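Local atomic coordinates of X-ray repair cross complementing protein 1 variant (Homo sapiens, PDB entry 6WH1), a protein that probably serves as a scaffold in DNA single-strand break repair, assembling repair complexes and restraining PARP1, represented here by its C-terminal BRCT domain. Residues 46-57 against 87-95. Residues are numbered along the deposited sequence; the frame is centred on the assembly and turned at random.
Sequences FVITAQEWDPSF and HQLYGVVPQ
Trp53 lies against Pro94 where the C-terminal tail of this BRCT domain runs back past the loop joining strand 46-48, in the parallel four-stranded sheet, to helix 55-63. The indole is sandwiched: Pro94 CG sits over one face, 3.6 Å from the centroid of the five-membered ring in a CH-pi contact, while Phe57 CB covers the opposite face. With CG anti to the backbone N (chi1 -171°), the Trp53 side chain extends beside the proline in the same direction, and its edge meets the tail backbone, CZ3 lying 3.5 Å from Val92 O. Phe69 packs edge-to-face with Trp53 and stacks on Phe57, joining this loop and the start of helix 55-63 to strand 68-70. Val92 is buried, its CG2 4.0 Å from Thr49 OG1, a hydroxyl that the contact buries with no partner in the model. At the other end, Phe46 turns its edge toward the face of His87 in an offset edge-to-face pair, planes 65° apart, with CE1 3.6 Å from CD2 of the imidazole. Gln95, poorly ordered, folds across Glu52 at about a right angle; its OE1 accepts a weak, bent bond from Trp53 N at 3.2 Å, with an N-H...O angle of 128°.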
ATOM      1  N   PHE A  46      -4.654  -6.243 -12.137  1.00 40.97           N
ATOM      2  CA  PHE A  46      -4.148  -4.972 -12.644  1.00 42.89           C
ATOM      3  C   PHE A  46      -2.644  -4.922 -12.444  1.00 41.56           C
ATOM      4  O   PHE A  46      -2.166  -4.927 -11.305  1.00 44.53           O
ATOM      5  CB  PHE A  46      -4.814  -3.784 -11.938  1.00 40.42           C
ATOM      6  CG  PHE A  46      -6.301  -3.736 -12.109  1.00 44.11           C
ATOM      7  CD1 PHE A  46      -6.862  -3.175 -13.242  1.00 43.51           C
ATOM      8  CD2 PHE A  46      -7.138  -4.257 -11.135  1.00 48.47           C
ATOM      9  CE1 PHE A  46      -8.233  -3.133 -13.401  1.00 49.48           C
ATOM     10  CE2 PHE A  46      -8.514  -4.219 -11.288  1.00 49.03           C
ATOM     11  CZ  PHE A  46      -9.061  -3.658 -12.423  1.00 51.18           C
ATOM     12  N   VAL A  47      -1.902  -4.879 -13.541  1.00 38.07           N
ATOM     13  CA  VAL A  47      -0.470  -4.625 -13.491  1.00 38.12           C
ATOM     14  C   VAL A  47      -0.268  -3.122 -13.634  1.00 40.95           C
ATOM     15  O   VAL A  47      -0.730  -2.515 -14.606  1.00 38.75           O
ATOM     16  CB  VAL A  47       0.275  -5.398 -14.590  1.00 37.03           C
ATOM     17  CG1 VAL A  47       1.724  -4.942 -14.672  1.00 36.55           C
ATOM     18  CG2 VAL A  47       0.211  -6.893 -14.322  1.00 37.77           C
ATOM     19  N   ILE A  48       0.396  -2.519 -12.654  1.00 40.44           N
ATOM     20  CA  ILE A  48       0.736  -1.101 -12.686  1.00 44.30           C
ATOM     21  C   ILE A  48       2.200  -0.974 -13.084  1.00 50.07           C
ATOM     22  O   ILE A  48       3.082  -1.515 -12.406  1.00 52.77           O
ATOM     23  CB  ILE A  48       0.473  -0.432 -11.328  1.00 41.75           C
ATOM     24  CG1 ILE A  48      -0.817  -0.977 -10.696  1.00 38.74           C
ATOM     25  CG2 ILE A  48       0.423   1.081 -11.482  1.00 42.45           C
ATOM     26  CD1 ILE A  48      -2.081  -0.597 -11.436  1.00 41.81           C
ATOM     27  N   THR A  49       2.467  -0.264 -14.182  1.00 53.03           N
ATOM     28  CA  THR A  49       3.829  -0.090 -14.672  1.00 57.66           C
ATOM     29  C   THR A  49       4.039   1.324 -15.183  1.00 58.25           C
ATOM     30  O   THR A  49       3.117   1.967 -15.694  1.00 56.88           O
ATOM     31  CB  THR A  49       4.178  -1.044 -15.822  1.00 59.67           C
ATOM     32  OG1 THR A  49       3.185  -0.942 -16.850  1.00 62.62           O
ATOM     33  CG2 THR A  49       4.230  -2.448 -15.339  1.00 61.50           C
ATOM     34  N   ALA A  50       5.280   1.792 -15.053  1.00 60.71           N
ATOM     35  CA  ALA A  50       5.748   2.951 -15.793  1.00 64.45           C
ATOM     36  C   ALA A  50       6.531   2.557 -17.032  1.00 68.02           C
ATOM     37  O   ALA A  50       6.730   3.394 -17.918  1.00 74.02           O
ATOM     38  CB  ALA A  50       6.624   3.841 -14.904  1.00 62.95           C
ATOM     39  N   GLN A  51       6.966   1.304 -17.111  1.00 67.89           N
ATOM     40  CA  GLN A  51       7.746   0.826 -18.234  1.00 67.59           C
ATOM     41  C   GLN A  51       6.842   0.529 -19.422  1.00 67.22           C
ATOM     42  O   GLN A  51       5.611   0.555 -19.335  1.00 70.22           O
ATOM     43  CB  GLN A  51       8.538  -0.418 -17.842  1.00 67.65           C
ATOM     44  CG  GLN A  51       9.433  -0.203 -16.641  1.00 74.59           C
ATOM     45  CD  GLN A  51      10.195  -1.451 -16.259  1.00 83.86           C
ATOM     46  OE1 GLN A  51       9.773  -2.567 -16.562  1.00 89.30           O
ATOM     47  NE2 GLN A  51      11.324  -1.270 -15.583  1.00 86.66           N
ATOM     48  N   GLU A  52       7.477   0.230 -20.543  1.00 65.10           N
ATOM     49  CA  GLU A  52       6.762   0.032 -21.788  1.00 70.72           C
ATOM     50  C   GLU A  52       6.385  -1.434 -21.971  1.00 68.88           C
ATOM     51  O   GLU A  52       6.907  -2.328 -21.302  1.00 71.70           O
ATOM     52  CB  GLU A  52       7.608   0.524 -22.959  1.00 78.32           C
ATOM     53  CG  GLU A  52       7.882   2.020 -22.952  1.00 85.66           C
ATOM     54  CD  GLU A  52       6.609   2.857 -22.977  1.00 90.04           C
ATOM     55  OE1 GLU A  52       6.594   3.917 -22.318  1.00 93.67           O
ATOM     56  OE2 GLU A  52       5.629   2.464 -23.649  1.00 90.77           O
ATOM     57  N   TRP A  53       5.444  -1.664 -22.886  1.00 64.81           N
ATOM     58  CA  TRP A  53       5.002  -3.017 -23.202  1.00 65.96           C
ATOM     59  C   TRP A  53       6.171  -3.870 -23.680  1.00 70.11           C
ATOM     60  O   TRP A  53       6.963  -3.442 -24.525  1.00 76.34           O
ATOM     61  CB  TRP A  53       3.911  -2.960 -24.276  1.00 59.84           C
ATOM     62  CG  TRP A  53       3.217  -4.262 -24.530  1.00 54.54           C
ATOM     63  CD1 TRP A  53       3.697  -5.327 -25.238  1.00 55.80           C
ATOM     64  CD2 TRP A  53       1.905  -4.632 -24.090  1.00 51.05           C
ATOM     65  NE1 TRP A  53       2.767  -6.339 -25.258  1.00 56.54           N
ATOM     66  CE2 TRP A  53       1.659  -5.936 -24.562  1.00 52.56           C
ATOM     67  CE3 TRP A  53       0.917  -3.986 -23.338  1.00 51.54           C
ATOM     68  CZ2 TRP A  53       0.468  -6.607 -24.306  1.00 52.50           C
ATOM     69  CZ3 TRP A  53      -0.263  -4.652 -23.086  1.00 49.16           C
ATOM     70  CH2 TRP A  53      -0.479  -5.950 -23.568  1.00 52.51           C
ATOM     71  N   ASP A  54       6.280  -5.076 -23.135  1.00 68.98           N
ATOM     72  CA  ASP A  54       7.253  -6.069 -23.564  1.00 74.22           C
ATOM     73  C   ASP A  54       6.549  -7.412 -23.660  1.00 71.11           C
ATOM     74  O   ASP A  54       5.447  -7.579 -23.121  1.00 69.97           O
ATOM     75  CB  ASP A  54       8.460  -6.125 -22.610  1.00 82.19           C
ATOM     76  CG  ASP A  54       8.144  -6.805 -21.289  1.00 86.34           C
ATOM     77  OD1 ASP A  54       8.089  -8.051 -21.257  1.00 88.37           O
ATOM     78  OD2 ASP A  54       7.980  -6.093 -20.276  1.00 85.46           O
ATOM     79  N   PRO A  55       7.148  -8.401 -24.370  1.00 72.60           N
ATOM     80  CA  PRO A  55       6.441  -9.667 -24.632  1.00 70.82           C
ATOM     81  C   PRO A  55       5.911 -10.401 -23.404  1.00 66.71           C
ATOM     82  O   PRO A  55       4.991 -11.223 -23.522  1.00 70.39           O
ATOM     83  CB  PRO A  55       7.504 -10.506 -25.351  1.00 72.05           C
ATOM     84  CG  PRO A  55       8.320  -9.503 -26.070  1.00 72.72           C
ATOM     85  CD  PRO A  55       8.392  -8.306 -25.159  1.00 73.89           C
ATOM     86  N   SER A  56       6.478 -10.132 -22.226  1.00 60.62           N
ATOM     87  CA  SER A  56       5.955 -10.769 -21.022  1.00 61.43           C
ATOM     88  C   SER A  56       4.536 -10.302 -20.718  1.00 60.57           C
ATOM     89  O   SER A  56       3.757 -11.051 -20.117  1.00 65.50           O
ATOM     90  CB  SER A  56       6.881 -10.507 -19.833  1.00 65.63           C
ATOM     91  OG  SER A  56       6.860  -9.144 -19.449  1.00 69.20           O
ATOM     92  N   PHE A  57       4.177  -9.086 -21.139  1.00 53.76           N
ATOM     93  CA  PHE A  57       2.791  -8.638 -21.030  1.00 53.50           C
ATOM     94  C   PHE A  57       1.864  -9.569 -21.804  1.00 51.72           C
ATOM     95  O   PHE A  57       0.841 -10.030 -21.285  1.00 49.23           O
ATOM     96  CB  PHE A  57       2.649  -7.202 -21.555  1.00 55.70           C
ATOM     97  CG  PHE A  57       3.243  -6.136 -20.659  1.00 56.37           C
ATOM     98  CD1 PHE A  57       4.423  -6.346 -19.963  1.00 59.51           C
ATOM     99  CD2 PHE A  57       2.628  -4.899 -20.550  1.00 53.63           C
ATOM    100  CE1 PHE A  57       4.958  -5.354 -19.160  1.00 61.18           C
ATOM    101  CE2 PHE A  57       3.161  -3.906 -19.751  1.00 53.14           C
ATOM    102  CZ  PHE A  57       4.326  -4.133 -19.055  1.00 56.35           C
ATOM    103  N   HIS A  87      -9.890   2.561 -15.481  1.00 45.72           N
ATOM    104  CA  HIS A  87      -8.485   2.331 -15.795  1.00 47.42           C
ATOM    105  C   HIS A  87      -8.182   2.472 -17.278  1.00 48.53           C
ATOM    106  O   HIS A  87      -7.031   2.745 -17.632  1.00 47.17           O
ATOM    107  CB  HIS A  87      -8.067   0.938 -15.336  1.00 52.16           C
ATOM    108  CG  HIS A  87      -8.761  -0.165 -16.069  1.00 54.71           C
ATOM    109  ND1 HIS A  87      -8.347  -0.613 -17.305  1.00 56.44           N
ATOM    110  CD2 HIS A  87      -9.850  -0.901 -15.747  1.00 55.58           C
ATOM    111  CE1 HIS A  87      -9.148  -1.582 -17.710  1.00 56.48           C
ATOM    112  NE2 HIS A  87     -10.069  -1.776 -16.783  1.00 57.87           N
ATOM    113  N   GLN A  88      -9.176   2.277 -18.153  1.00 47.99           N
ATOM    114  CA  GLN A  88      -8.942   2.429 -19.584  1.00 48.09           C
ATOM    115  C   GLN A  88      -8.402   3.808 -19.931  1.00 54.66           C
ATOM    116  O   GLN A  88      -7.737   3.956 -20.964  1.00 53.35           O
ATOM    117  CB  GLN A  88     -10.228   2.173 -20.375  1.00 51.88           C
ATOM    118  CG  GLN A  88     -10.816   0.782 -20.197  1.00 46.15           C
ATOM    119  CD  GLN A  88     -11.913   0.756 -19.147  1.00 43.33           C
ATOM    120  OE1 GLN A  88     -11.685   1.117 -17.992  1.00 45.46           O
ATOM    121  NE2 GLN A  88     -13.114   0.340 -19.547  1.00 36.44           N
ATOM    122  N   LEU A  89      -8.659   4.816 -19.091  1.00 57.79           N
ATOM    123  CA  LEU A  89      -8.129   6.147 -19.369  1.00 61.16           C
ATOM    124  C   LEU A  89      -6.606   6.201 -19.286  1.00 59.60           C
ATOM    125  O   LEU A  89      -6.002   7.131 -19.830  1.00 60.11           O
ATOM    126  CB  LEU A  89      -8.731   7.166 -18.404  1.00 61.75           C
ATOM    127  CG  LEU A  89     -10.034   7.866 -18.794  1.00 59.84           C
ATOM    128  CD1 LEU A  89     -10.496   8.769 -17.661  1.00 56.84           C
ATOM    129  CD2 LEU A  89      -9.848   8.659 -20.069  1.00 63.21           C
ATOM    130  N   TYR A  90      -5.971   5.223 -18.635  1.00 54.61           N
ATOM    131  CA  TYR A  90      -4.542   5.271 -18.347  1.00 53.78           C
ATOM    132  C   TYR A  90      -3.846   3.980 -18.756  1.00 49.22           C
ATOM    133  O   TYR A  90      -2.836   3.598 -18.156  1.00 46.49           O
ATOM    134  CB  TYR A  90      -4.300   5.553 -16.862  1.00 53.72           C
ATOM    135  CG  TYR A  90      -5.223   6.608 -16.285  1.00 61.26           C
ATOM    136  CD1 TYR A  90      -6.462   6.266 -15.755  1.00 61.15           C
ATOM    137  CD2 TYR A  90      -4.854   7.947 -16.276  1.00 63.49           C
ATOM    138  CE1 TYR A  90      -7.305   7.230 -15.231  1.00 63.00           C
ATOM    139  CE2 TYR A  90      -5.692   8.917 -15.755  1.00 62.90           C
ATOM    140  CZ  TYR A  90      -6.914   8.554 -15.237  1.00 65.29           C
ATOM    141  OH  TYR A  90      -7.746   9.517 -14.717  1.00 71.93           O
ATOM    142  N   GLY A  91      -4.364   3.303 -19.779  1.00 47.05           N
ATOM    143  CA  GLY A  91      -3.875   1.983 -20.110  1.00 45.10           C
ATOM    144  C   GLY A  91      -2.540   1.985 -20.840  1.00 44.57           C
ATOM    145  O   GLY A  91      -2.133   2.963 -21.470  1.00 42.59           O
ATOM    146  N   VAL A  92      -1.856   0.848 -20.734  1.00 42.15           N
ATOM    147  CA  VAL A  92      -0.614   0.571 -21.448  1.00 42.53           C
ATOM    148  C   VAL A  92      -0.916  -0.459 -22.529  1.00 45.91           C
ATOM    149  O   VAL A  92      -1.544  -1.488 -22.255  1.00 49.45           O
ATOM    150  CB  VAL A  92       0.477   0.058 -20.491  1.00 46.77           C
ATOM    151  CG1 VAL A  92       1.826  -0.025 -21.200  1.00 44.70           C
ATOM    152  CG2 VAL A  92       0.557   0.939 -19.248  1.00 44.19           C
ATOM    153  N   VAL A  93      -0.486  -0.183 -23.756  1.00 54.81           N
ATOM    154  CA  VAL A  93      -0.726  -1.091 -24.877  1.00 57.49           C
ATOM    155  C   VAL A  93       0.569  -1.222 -25.674  1.00 60.65           C
ATOM    156  O   VAL A  93       1.508  -0.436 -25.481  1.00 61.90           O
ATOM    157  CB  VAL A  93      -1.888  -0.600 -25.775  1.00 54.15           C
ATOM    158  CG1 VAL A  93      -3.175  -0.451 -24.970  1.00 49.79           C
ATOM    159  CG2 VAL A  93      -1.517   0.696 -26.465  1.00 56.40           C
ATOM    160  N   PRO A  94       0.653  -2.218 -26.563  1.00 68.16           N
ATOM    161  CA  PRO A  94       1.896  -2.412 -27.326  1.00 78.09           C
ATOM    162  C   PRO A  94       2.296  -1.189 -28.136  1.00 89.66           C
ATOM    163  O   PRO A  94       1.456  -0.450 -28.657  1.00 89.96           O
ATOM    164  CB  PRO A  94       1.569  -3.604 -28.233  1.00 77.28           C
ATOM    165  CG  PRO A  94       0.546  -4.367 -27.482  1.00 73.37           C
ATOM    166  CD  PRO A  94      -0.282  -3.343 -26.757  1.00 69.45           C
ATOM    167  N   GLN A  95       3.606  -0.996 -28.247  1.00102.10           N
ATOM    168  CA  GLN A  95       4.195   0.162 -28.909  1.00113.79           C
ATOM    169  C   GLN A  95       4.968  -0.245 -30.159  1.00116.17           C
ATOM    170  O   GLN A  95       4.381  -0.603 -31.176  1.00117.50           O
ATOM    171  CB  GLN A  95       5.126   0.881 -27.944  1.00124.14           C
ATOM    172  CG  GLN A  95       6.388   0.092 -27.667  1.00133.98           C
ATOM    173  CD  GLN A  95       6.708   0.020 -26.199  1.00140.36           C
ATOM    174  OE1 GLN A  95       5.845   0.263 -25.356  1.00140.92           O
ATOM    175  NE2 GLN A  95       7.950  -0.330 -25.880  1.00145.02           N
TER